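Local coordinates for protein argonaute (Aquifex aeolicus, PDB 1YVU), which uses short single-stranded DNA guides to bind complementary RNA targets and cleave them with the help of divalent metal ions, at residues T19-K25 with R82-F88; I357-V361 with I421-E425; E402-L407 with L438-V442. The contacts are given in a common frame with arbitrary orientation. Residue numbers count along the deposited sequence, not the author numbering.

Interaction 1 of 3, residues T19-K25 with R82-F88; sequences TTFTVFK and RVGEEEF
Residues 20-25 run extended, after a turned Thr19, antiparallel to 82-88. Thr19 O accepts a weak hydrogen bond from Phe88 N (3.3 Å), and Thr19 CG2 meets the edge of the Phe88 ring. Thr20 (chi1 m) faces Glu87 in a non-hydrogen-bonded pair, CA atoms 5.1 Å apart, with Thr20 OG1 3.1 Å from Glu87 OE2. Phe21 and Glu86 form a hydrogen-bonded pair: Glu86 N gives to Phe21 O (3.2 Å), and Phe21 N weakly to Glu86 O (3.4 Å). Phe88 CB lies over the face of the Phe21 ring (chi1 m), 4.1 Å from that ring's centroid, a CH-pi contact. The two rings are nearly parallel but slid apart, centroids 5.1 Å. This is a short, interrupted antiparallel pairing in the N-terminal domain; Thr22 and Phe24 bond through their backbones to Cys59 and Phe57. The ladder lapses at Val23, whose O faces Val83 O at 3.1 Å, two acceptors. Val23 CG2 packs on Glu86 CB (3.9 Å). Phe24 CA makes a CA-H...O contact with Arg82 O (3.0 Å). Pairing resumes at Lys25: Lys25 N to Arg82 O and Arg82 N to Lys25 O, both 3.2 Å.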
# COMPACT_ATOMS: atom_id res chain seq x y z
N THR A 19 -29.95 -19.62 18.82
CA THR A 19 -29.00 -20.25 17.90
C THR A 19 -29.62 -20.75 16.58
O THR A 19 -28.96 -21.45 15.80
CB THR A 19 -28.23 -21.41 18.63
OG1 THR A 19 -28.18 -21.13 20.04
CG2 THR A 19 -26.80 -21.50 18.16
N THR A 20 -30.88 -20.37 16.32
CA THR A 20 -31.60 -20.77 15.10
C THR A 20 -31.28 -19.86 13.91
O THR A 20 -31.41 -18.62 14.00
CB THR A 20 -33.14 -20.84 15.31
OG1 THR A 20 -33.44 -21.35 16.62
CG2 THR A 20 -33.77 -21.77 14.28
N PHE A 21 -30.82 -20.50 12.83
CA PHE A 21 -30.40 -19.89 11.55
C PHE A 21 -31.09 -20.48 10.31
O PHE A 21 -31.15 -21.71 10.15
CB PHE A 21 -28.88 -20.09 11.33
CG PHE A 21 -28.01 -19.07 11.99
CD1 PHE A 21 -28.20 -18.68 13.34
CD2 PHE A 21 -26.94 -18.53 11.28
CE1 PHE A 21 -27.33 -17.78 13.98
CE2 PHE A 21 -26.05 -17.61 11.90
CZ PHE A 21 -26.25 -17.23 13.26
N THR A 22 -31.49 -19.60 9.39
CA THR A 22 -32.13 -19.99 8.14
C THR A 22 -31.09 -20.11 6.99
O THR A 22 -30.38 -19.15 6.66
CB THR A 22 -33.25 -19.00 7.76
OG1 THR A 22 -34.13 -18.85 8.88
CG2 THR A 22 -34.08 -19.52 6.58
N VAL A 23 -31.01 -21.30 6.40
CA VAL A 23 -30.09 -21.59 5.31
C VAL A 23 -30.74 -21.33 3.95
O VAL A 23 -31.95 -21.53 3.76
CB VAL A 23 -29.57 -23.07 5.36
CG1 VAL A 23 -28.40 -23.27 4.41
CG2 VAL A 23 -29.16 -23.46 6.77
N PHE A 24 -29.91 -20.83 3.02
CA PHE A 24 -30.28 -20.51 1.65
C PHE A 24 -29.19 -21.01 0.69
O PHE A 24 -28.04 -20.62 0.84
CB PHE A 24 -30.51 -19.00 1.46
CG PHE A 24 -31.79 -18.48 2.08
CD1 PHE A 24 -31.76 -17.74 3.27
CD2 PHE A 24 -33.04 -18.79 1.52
CE1 PHE A 24 -32.97 -17.31 3.90
CE2 PHE A 24 -34.27 -18.38 2.15
CZ PHE A 24 -34.22 -17.65 3.34
N LYS A 25 -29.53 -21.91 -0.22
CA LYS A 25 -28.56 -22.40 -1.21
C LYS A 25 -29.13 -22.08 -2.60
O LYS A 25 -30.37 -22.17 -2.79
CB LYS A 25 -28.32 -23.91 -1.05
CG LYS A 25 -26.93 -24.38 -1.53
CD LYS A 25 -26.95 -25.84 -2.01
CE LYS A 25 -25.57 -26.29 -2.46
NZ LYS A 25 -25.60 -27.65 -3.05
N ARG A 82 -33.30 -20.98 -2.08
CA ARG A 82 -34.32 -21.46 -1.14
C ARG A 82 -33.74 -22.23 0.06
O ARG A 82 -32.64 -21.92 0.47
CB ARG A 82 -35.43 -22.24 -1.90
CG ARG A 82 -34.99 -23.02 -3.16
CD ARG A 82 -36.19 -23.57 -3.98
NE ARG A 82 -36.09 -23.26 -5.41
CZ ARG A 82 -36.53 -24.03 -6.42
NH1 ARG A 82 -37.12 -25.19 -6.17
NH2 ARG A 82 -36.34 -23.65 -7.67
N VAL A 83 -34.47 -23.24 0.59
CA VAL A 83 -34.14 -24.14 1.75
C VAL A 83 -34.52 -23.53 3.11
O VAL A 83 -34.90 -22.36 3.19
CB VAL A 83 -32.63 -24.72 1.80
CG1 VAL A 83 -32.48 -25.87 2.85
CG2 VAL A 83 -32.20 -25.26 0.43
N GLY A 84 -34.46 -24.39 4.14
CA GLY A 84 -34.77 -24.01 5.51
C GLY A 84 -33.69 -24.39 6.52
O GLY A 84 -32.64 -24.95 6.16
N GLU A 85 -34.02 -24.14 7.78
CA GLU A 85 -33.23 -24.33 9.02
C GLU A 85 -32.13 -25.36 9.32
O GLU A 85 -32.10 -26.47 8.78
CB GLU A 85 -34.19 -24.34 10.21
CG GLU A 85 -34.72 -22.98 10.57
CD GLU A 85 -36.16 -23.01 11.05
OE1 GLU A 85 -36.47 -23.81 11.96
OE2 GLU A 85 -36.97 -22.21 10.51
N GLU A 86 -31.28 -24.94 10.27
CA GLU A 86 -30.13 -25.66 10.84
C GLU A 86 -29.60 -24.81 12.02
O GLU A 86 -29.69 -23.58 11.99
CB GLU A 86 -29.01 -25.92 9.81
CG GLU A 86 -28.90 -27.38 9.35
CD GLU A 86 -27.55 -27.70 8.74
OE1 GLU A 86 -26.65 -28.09 9.51
OE2 GLU A 86 -27.37 -27.57 7.50
N GLU A 87 -29.11 -25.46 13.07
CA GLU A 87 -28.59 -24.80 14.27
C GLU A 87 -27.08 -24.67 14.28
O GLU A 87 -26.34 -25.65 14.16
CB GLU A 87 -29.08 -25.51 15.53
CG GLU A 87 -30.61 -25.64 15.63
CD GLU A 87 -31.18 -25.00 16.88
OE1 GLU A 87 -30.93 -25.52 18.00
OE2 GLU A 87 -31.90 -23.98 16.75
N PHE A 88 -26.65 -23.42 14.49
CA PHE A 88 -25.25 -22.95 14.51
C PHE A 88 -24.31 -23.40 15.64
O PHE A 88 -24.55 -23.13 16.82
CB PHE A 88 -25.32 -21.41 14.42
CG PHE A 88 -23.99 -20.71 14.45
CD1 PHE A 88 -23.15 -20.69 13.33
CD2 PHE A 88 -23.60 -20.00 15.61
CE1 PHE A 88 -21.94 -19.97 13.35
CE2 PHE A 88 -22.38 -19.29 15.64
CZ PHE A 88 -21.56 -19.27 14.51

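Interaction 2 of 3, residues I357-V361 with I421-E425; sequences ISVSV and IVFLE
Val359 packs its CG2 on Leu424 CD2 at 3.7 Å, and its CG1 lies 3.9 Å from Glu425 CB. Two residues back, Ile357 CD1 meets Val422 CG2 at 3.8 Å. These contacts join two parallel strands, 357-360 and 421-424. Their axes come within 4.6 Å and are only 4° apart in direction. The register pairs Ile357 with Val422, Ser358 with Phe423 and Val359 with Leu424, with CA atoms 4.5, 4.6 and 4.8 Å apart.

Three backbone hydrogen bonds make the ladder. Ile357 N gives to Ile421 O (2.8 Å), Phe423 N to Ile357 O (2.6 Å), and Val359 N to Phe423 O (2.9 Å). Ile357 and Val359 thus bond toward this strand, while the backbone of Ser358 bonds to Ser393 and Ile395 of strand 386-396, as in the middle of a sheet. Two CA-H...O contacts, both 3.3 Å, lie between them: Val422 CA to Ile357 O and Ser358 CA to Phe423 O. Beyond the last bond Glu425 N is 3.2 Å from Val359 O, at a poor angle. There Val361 CG2 still touches Glu425 CG at 3.7 Å.

Ile357 and Val422 point to one face of the sheet, Ser358 and Phe423 to the other. This is the inner pair of the four-stranded parallel sheet of the Mid domain, a Rossmann-like alpha/beta fold with helices on both faces. Strand 386-396 flanks 351-360, and strand 454-457 flanks 419-424. Helix 368-381 covers the Phe423 face through Phe372 and Leu373. Helix 402-411 meets Val359 and Leu424 through Glu402 and Lys406.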
# COMPACT_ATOMS: atom_id res chain seq x y z
N ILE A 357 23.00 20.65 -10.52
CA ILE A 357 21.96 21.67 -10.68
C ILE A 357 21.78 22.43 -9.39
O ILE A 357 21.71 21.83 -8.33
CB ILE A 357 20.52 21.11 -11.10
CG1 ILE A 357 20.55 20.43 -12.44
CG2 ILE A 357 19.43 22.24 -11.18
CD1 ILE A 357 20.75 19.01 -12.30
N SER A 358 21.66 23.74 -9.51
CA SER A 358 21.42 24.56 -8.36
C SER A 358 20.27 25.47 -8.66
O SER A 358 20.14 26.01 -9.74
CB SER A 358 22.63 25.37 -7.98
OG SER A 358 22.98 26.13 -9.11
N VAL A 359 19.42 25.53 -7.66
CA VAL A 359 18.21 26.30 -7.62
C VAL A 359 18.56 27.32 -6.54
O VAL A 359 18.69 26.98 -5.34
CB VAL A 359 17.11 25.35 -7.22
CG1 VAL A 359 16.02 26.00 -6.42
CG2 VAL A 359 16.62 24.64 -8.46
N SER A 360 18.76 28.57 -6.97
CA SER A 360 19.18 29.62 -6.05
C SER A 360 18.28 30.85 -6.05
O SER A 360 17.37 30.97 -6.87
CB SER A 360 20.62 30.05 -6.37
OG SER A 360 21.34 29.06 -7.09
N VAL A 361 18.57 31.76 -5.11
CA VAL A 361 17.86 33.03 -4.93
C VAL A 361 18.85 34.23 -5.07
O VAL A 361 18.84 34.98 -6.06
CB VAL A 361 17.12 33.07 -3.53
CG1 VAL A 361 16.64 34.50 -3.16
CG2 VAL A 361 15.90 32.15 -3.57
N ILE A 421 23.66 15.65 -9.27
CA ILE A 421 23.55 16.24 -7.95
C ILE A 421 22.80 17.55 -8.03
O ILE A 421 23.21 18.46 -8.73
CB ILE A 421 24.92 16.42 -7.26
CG1 ILE A 421 25.70 15.09 -7.27
CG2 ILE A 421 24.72 16.91 -5.82
CD1 ILE A 421 27.04 15.07 -6.50
N VAL A 422 21.69 17.65 -7.30
CA VAL A 422 20.86 18.85 -7.29
C VAL A 422 20.80 19.54 -5.94
O VAL A 422 20.41 18.94 -4.93
CB VAL A 422 19.37 18.55 -7.73
CG1 VAL A 422 18.54 19.87 -7.87
CG2 VAL A 422 19.34 17.75 -9.04
N PHE A 423 21.12 20.84 -5.95
CA PHE A 423 21.06 21.68 -4.76
C PHE A 423 19.81 22.56 -4.87
O PHE A 423 19.76 23.45 -5.72
CB PHE A 423 22.29 22.58 -4.64
CG PHE A 423 23.58 21.87 -4.45
CD1 PHE A 423 24.45 21.69 -5.54
CD2 PHE A 423 23.99 21.46 -3.17
CE1 PHE A 423 25.75 21.12 -5.36
CE2 PHE A 423 25.28 20.89 -2.96
CZ PHE A 423 26.17 20.72 -4.07
N LEU A 424 18.80 22.30 -4.04
CA LEU A 424 17.56 23.09 -4.06
C LEU A 424 17.51 24.15 -2.97
O LEU A 424 18.01 23.90 -1.88
CB LEU A 424 16.33 22.21 -3.93
CG LEU A 424 16.00 21.13 -4.95
CD1 LEU A 424 14.77 20.45 -4.43
CD2 LEU A 424 15.73 21.71 -6.33
N GLU A 425 16.88 25.30 -3.25
CA GLU A 425 16.77 26.37 -2.26
C GLU A 425 15.63 26.12 -1.29
O GLU A 425 14.54 25.79 -1.71
CB GLU A 425 16.58 27.73 -2.94
CG GLU A 425 16.78 28.94 -1.98
CD GLU A 425 18.21 29.14 -1.48
OE1 GLU A 425 19.19 28.86 -2.21
OE2 GLU A 425 18.36 29.61 -0.34

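Interaction 3 of 3, residues E402-L407 with L438-V442; sequences EAKEKL and LYDFV
Both segments are helical, 402-407 lying in helix 402-411 and 438-442 in helix 437-448. Their N-to-C directions are 25° apart, with a signed crossing angle of -25°, so the two segments run roughly parallel, their axes 11.6 Å apart at closest. The closest CA pairs are Ala403 with Leu438 (7.7 Å) and Lys406 with Val442 (8.4 Å). Long side chains must therefore fill the gap. Phe441 (chi1 t) points toward the first helix and sets its CZ 3.8 Å from Leu407 CG. Phe441 CE2 also lies 4.0 Å from Ala403 O. The two helices belong to the alpha/beta fold of the Mid domain. They flank strand 419-424 in the chain, and both rest on its Val422 and Leu424 side of the parallel sheet: Lys406 and Leu438 touch Leu424, and Val442 touches Val422. Lys406 has its CB toward the second helix and reaches out with chi1 -144°, chi2 t, chi3 m and chi4 t. Its amine end packs on apolar side chains without a hydrogen bond or salt bridge to 438-442: NZ lies 3.3 Å from Val442 CG2, 3.6 Å from Leu438 CD2 and near the edge of the Phe441 ring, 4.3 Å from CD2. Leu438 CD2 also comes within 4.5 Å of Glu402 OE1.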
# COMPACT_ATOMS: atom_id res chain seq x y z
N GLU A 402 10.27 28.27 -11.48
CA GLU A 402 11.37 27.35 -11.54
C GLU A 402 11.00 25.92 -11.93
O GLU A 402 11.81 25.25 -12.55
CB GLU A 402 12.03 27.34 -10.21
CG GLU A 402 13.37 26.75 -10.24
CD GLU A 402 14.04 26.96 -8.96
OE1 GLU A 402 13.48 26.52 -7.93
OE2 GLU A 402 15.13 27.58 -8.97
N ALA A 403 9.80 25.45 -11.56
CA ALA A 403 9.35 24.10 -11.94
C ALA A 403 9.40 23.98 -13.47
O ALA A 403 9.67 22.90 -14.01
CB ALA A 403 7.96 23.84 -11.42
N LYS A 404 9.33 25.15 -14.13
CA LYS A 404 9.39 25.34 -15.59
C LYS A 404 10.85 25.51 -16.05
O LYS A 404 11.30 24.88 -17.01
CB LYS A 404 8.60 26.59 -16.01
CG LYS A 404 7.12 26.66 -15.60
CD LYS A 404 6.63 28.09 -15.83
CE LYS A 404 5.13 28.26 -15.72
NZ LYS A 404 4.77 29.68 -15.97
N GLU A 405 11.60 26.36 -15.35
CA GLU A 405 13.01 26.59 -15.67
C GLU A 405 13.86 25.37 -15.31
O GLU A 405 15.05 25.35 -15.63
CB GLU A 405 13.55 27.82 -14.93
CG GLU A 405 13.02 29.18 -15.41
CD GLU A 405 13.68 30.39 -14.72
OE1 GLU A 405 14.81 30.26 -14.19
OE2 GLU A 405 13.06 31.48 -14.72
N LYS A 406 13.27 24.38 -14.63
CA LYS A 406 13.95 23.14 -14.25
C LYS A 406 13.51 22.05 -15.21
O LYS A 406 14.31 21.16 -15.51
CB LYS A 406 13.61 22.71 -12.84
CG LYS A 406 14.75 22.08 -12.10
CD LYS A 406 14.24 21.44 -10.84
CE LYS A 406 13.40 22.39 -9.97
NZ LYS A 406 12.88 21.82 -8.67
N LEU A 407 12.30 22.19 -15.74
CA LEU A 407 11.76 21.25 -16.72
C LEU A 407 12.68 21.21 -17.91
O LEU A 407 13.22 20.15 -18.24
CB LEU A 407 10.35 21.65 -17.16
CG LEU A 407 9.21 20.85 -16.53
CD1 LEU A 407 7.93 21.63 -16.64
CD2 LEU A 407 9.08 19.47 -17.20
N LEU A 438 9.05 20.03 -4.56
CA LEU A 438 10.29 20.33 -5.27
C LEU A 438 11.17 19.08 -5.34
O LEU A 438 11.46 18.61 -6.46
CB LEU A 438 11.01 21.49 -4.56
CG LEU A 438 10.51 22.92 -4.79
CD1 LEU A 438 11.16 23.88 -3.81
CD2 LEU A 438 10.79 23.34 -6.22
N TYR A 439 11.53 18.49 -4.18
CA TYR A 439 12.35 17.25 -4.08
C TYR A 439 11.65 16.21 -4.93
O TYR A 439 12.23 15.73 -5.91
CB TYR A 439 12.44 16.77 -2.59
CG TYR A 439 13.11 15.39 -2.28
CD1 TYR A 439 14.43 15.31 -1.77
CD2 TYR A 439 12.43 14.16 -2.50
CE1 TYR A 439 15.06 14.03 -1.49
CE2 TYR A 439 13.05 12.88 -2.24
CZ TYR A 439 14.35 12.83 -1.73
OH TYR A 439 14.93 11.59 -1.51
N ASP A 440 10.37 15.99 -4.61
CA ASP A 440 9.47 15.03 -5.25
C ASP A 440 9.40 15.09 -6.79
O ASP A 440 9.53 14.07 -7.46
CB ASP A 440 8.04 15.16 -4.66
CG ASP A 440 7.94 14.75 -3.16
OD1 ASP A 440 8.89 14.16 -2.60
OD2 ASP A 440 6.87 15.00 -2.55
N PHE A 441 9.20 16.28 -7.34
CA PHE A 441 9.14 16.47 -8.78
C PHE A 441 10.46 16.02 -9.43
O PHE A 441 10.46 15.14 -10.29
CB PHE A 441 8.81 17.95 -9.13
CG PHE A 441 9.11 18.36 -10.56
CD1 PHE A 441 8.36 17.84 -11.63
CD2 PHE A 441 10.23 19.18 -10.86
CE1 PHE A 441 8.71 18.13 -12.97
CE2 PHE A 441 10.59 19.47 -12.21
CZ PHE A 441 9.83 18.94 -13.26
N VAL A 442 11.57 16.58 -8.94
CA VAL A 442 12.90 16.32 -9.47
C VAL A 442 13.34 14.87 -9.49
O VAL A 442 13.91 14.41 -10.48
CB VAL A 442 13.97 17.14 -8.71
CG1 VAL A 442 15.32 17.09 -9.44
CG2 VAL A 442 13.54 18.57 -8.56

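Interactions 2 and 3 belong to one Mid-domain unit, with centres about 10 Å apart. Interaction 2 is buried in the parallel sheet. Interaction 3 is partly buried and joins two helices beside that sheet. They touch directly: Leu424 CD1 lies 3.9 Å from Leu438 CB, and Leu424 CD2 3.7 Å from Lys406 NZ. Their segments alternate along the chain. Interaction 1 is in the N-terminal domain, its centre about 70 Å from that of interaction 2 and on the opposite side of the chain's centre. It is partly buried and rich in exposed residues. Backbone hydrogen bonds hold interactions 1 and 2, antiparallel and interrupted in one, parallel and regular in the other. Interaction 3 relies on side-chain contacts.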